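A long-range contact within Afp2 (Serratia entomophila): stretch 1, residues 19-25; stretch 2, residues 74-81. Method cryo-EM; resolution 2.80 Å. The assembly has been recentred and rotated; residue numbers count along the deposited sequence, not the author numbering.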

# COMPACT_ATOMS: atom_id res chain seq x y z
N SER C 19 2.70 -64.07 75.50
CA SER C 19 2.63 -63.05 74.46
C SER C 19 3.06 -63.65 73.13
O SER C 19 4.02 -64.42 73.08
CB SER C 19 3.50 -61.85 74.80
OG SER C 19 4.87 -62.20 74.80
N PHE C 20 2.34 -63.28 72.07
CA PHE C 20 2.70 -63.68 70.72
C PHE C 20 2.55 -62.48 69.80
O PHE C 20 1.58 -61.73 69.90
CB PHE C 20 1.83 -64.83 70.22
CG PHE C 20 1.98 -66.09 71.01
CD1 PHE C 20 3.12 -66.86 70.89
CD2 PHE C 20 0.97 -66.52 71.85
CE1 PHE C 20 3.27 -68.03 71.62
CE2 PHE C 20 1.11 -67.69 72.58
CZ PHE C 20 2.25 -68.44 72.46
N SER C 21 3.51 -62.31 68.91
CA SER C 21 3.52 -61.18 68.00
C SER C 21 2.79 -61.52 66.71
O SER C 21 2.90 -62.64 66.20
CB SER C 21 4.96 -60.75 67.69
OG SER C 21 5.64 -61.76 66.97
N VAL C 22 2.05 -60.55 66.18
CA VAL C 22 1.30 -60.74 64.95
C VAL C 22 2.22 -60.53 63.76
O VAL C 22 2.90 -59.50 63.66
CB VAL C 22 0.09 -59.79 64.90
CG1 VAL C 22 -0.58 -59.85 63.54
CG2 VAL C 22 -0.89 -60.16 65.97
N ASN C 23 2.26 -61.50 62.86
CA ASN C 23 3.06 -61.46 61.65
C ASN C 23 2.20 -61.89 60.47
O ASN C 23 2.54 -62.81 59.71
CB ASN C 23 4.30 -62.32 61.79
CG ASN C 23 5.39 -61.95 60.82
OD1 ASN C 23 5.25 -60.99 60.07
ND2 ASN C 23 6.48 -62.70 60.83
N SER C 24 1.04 -61.26 60.33
CA SER C 24 -0.05 -61.78 59.53
C SER C 24 0.19 -61.63 58.03
O SER C 24 1.10 -60.93 57.58
CB SER C 24 -1.35 -61.07 59.88
OG SER C 24 -1.29 -59.71 59.51
N ALA C 25 -0.66 -62.32 57.27
CA ALA C 25 -0.76 -62.17 55.83
C ALA C 25 -2.20 -61.83 55.47
O ALA C 25 -3.14 -62.30 56.11
CB ALA C 25 -0.33 -63.45 55.10
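Stretch 2, residues 74-81: WFMHGGGK

Contacts run from Phe20 to Ser24 in the extended, irregular stretch 1 and from Phe75 to Gly80 in stretch 2, and the register ascends in both: Phe20 pairs with Met76 (CA to CA 5.7 Å), Asn23 with Gly78 (4.1 Å) and Ser24 with Gly79 (4.7 Å). A weakly bonded helix that begins earlier in the chain takes in about Trp74–Phe75; a weak hydrogen bond joins His77 N to Trp74 O (3.4 Å), and the chain continues as loop through three glycines. No hydrogen bond links the stretches; they touch by packing, burying 347 Å² in all.

The apolar contact is also a CH-pi one: the CA-to-CB bond of Phe20 (chi1 m) points toward stretch 2, and Met76 CB sits over one ring face, 3.8 Å from the Phe20 ring centroid and 3.6 Å from Phe20 CE1.

Backbone meets backbone at Gly78, whose CA lies 3.5 Å from Asn23 N and 3.7 Å from Ser21 O. Its phi/psi of 83/-114 calls for glycine, and a CB would come within a tight 3.1 Å of Asn23 O.

Side chains of stretch 1 also pack on backbone: Phe20 CB meets the carbonyl Phe75 O at 3.4 Å, Val22 CG1 (chi1 t) reaches Gly79 O at 3.3 Å, and Ser24 CB packs on Gly80 CA at 3.6 Å. A CB on Gly80 would clash with Ser24 CB (3.0 Å); one on Gly79 would point away and strike Trp74 NE1 (2.7 Å).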

# COMPACT_ATOMS: atom_id res chain seq x y z
N TRP C 74 -3.14 -70.92 66.22
CA TRP C 74 -3.21 -69.89 65.19
C TRP C 74 -2.31 -68.70 65.53
O TRP C 74 -1.50 -68.27 64.70
CB TRP C 74 -4.65 -69.42 65.00
CG TRP C 74 -4.78 -68.23 64.09
CD1 TRP C 74 -4.97 -66.93 64.47
CD2 TRP C 74 -4.72 -68.23 62.67
NE1 TRP C 74 -5.03 -66.13 63.36
CE2 TRP C 74 -4.88 -66.90 62.24
CE3 TRP C 74 -4.55 -69.23 61.71
CZ2 TRP C 74 -4.88 -66.54 60.90
CZ3 TRP C 74 -4.56 -68.87 60.38
CH2 TRP C 74 -4.72 -67.54 59.99
N PHE C 75 -2.47 -68.15 66.73
CA PHE C 75 -1.80 -66.90 67.06
C PHE C 75 -0.32 -67.06 67.35
O PHE C 75 0.40 -66.06 67.35
CB PHE C 75 -2.48 -66.21 68.25
CG PHE C 75 -3.82 -65.64 67.93
CD1 PHE C 75 -3.93 -64.51 67.15
CD2 PHE C 75 -4.97 -66.19 68.46
CE1 PHE C 75 -5.17 -63.97 66.86
CE2 PHE C 75 -6.20 -65.66 68.18
CZ PHE C 75 -6.30 -64.54 67.39
N MET C 76 0.15 -68.27 67.61
CA MET C 76 1.57 -68.47 67.88
C MET C 76 2.39 -68.65 66.61
O MET C 76 3.59 -68.93 66.71
CB MET C 76 1.77 -69.67 68.81
CG MET C 76 1.41 -71.01 68.22
SD MET C 76 1.68 -72.34 69.40
CE MET C 76 3.47 -72.39 69.44
N HIS C 77 1.79 -68.50 65.44
CA HIS C 77 2.49 -68.53 64.16
C HIS C 77 2.21 -67.25 63.38
O HIS C 77 1.97 -67.28 62.18
CB HIS C 77 2.09 -69.75 63.35
CG HIS C 77 2.46 -71.04 64.00
ND1 HIS C 77 1.62 -71.70 64.87
CD2 HIS C 77 3.60 -71.77 63.95
CE1 HIS C 77 2.22 -72.79 65.31
NE2 HIS C 77 3.42 -72.86 64.77
N GLY C 78 2.24 -66.13 64.06
CA GLY C 78 1.73 -64.89 63.50
C GLY C 78 0.21 -64.79 63.67
O GLY C 78 -0.28 -64.71 64.78
N GLY C 79 -0.51 -64.81 62.56
CA GLY C 79 -1.95 -64.83 62.61
C GLY C 79 -2.55 -63.46 62.83
O GLY C 79 -2.17 -62.76 63.77
N GLY C 80 -3.51 -63.09 62.00
CA GLY C 80 -4.12 -61.78 62.12
C GLY C 80 -5.50 -61.85 62.73
O GLY C 80 -5.72 -62.59 63.69
N LYS C 81 -6.44 -61.09 62.18
CA LYS C 81 -7.79 -61.15 62.69
C LYS C 81 -8.47 -62.43 62.22
O LYS C 81 -8.16 -62.97 61.16
CB LYS C 81 -8.59 -59.92 62.27
CG LYS C 81 -8.88 -59.80 60.79
CD LYS C 81 -9.60 -58.50 60.51
CE LYS C 81 -11.01 -58.53 61.06
NZ LYS C 81 -11.78 -57.30 60.72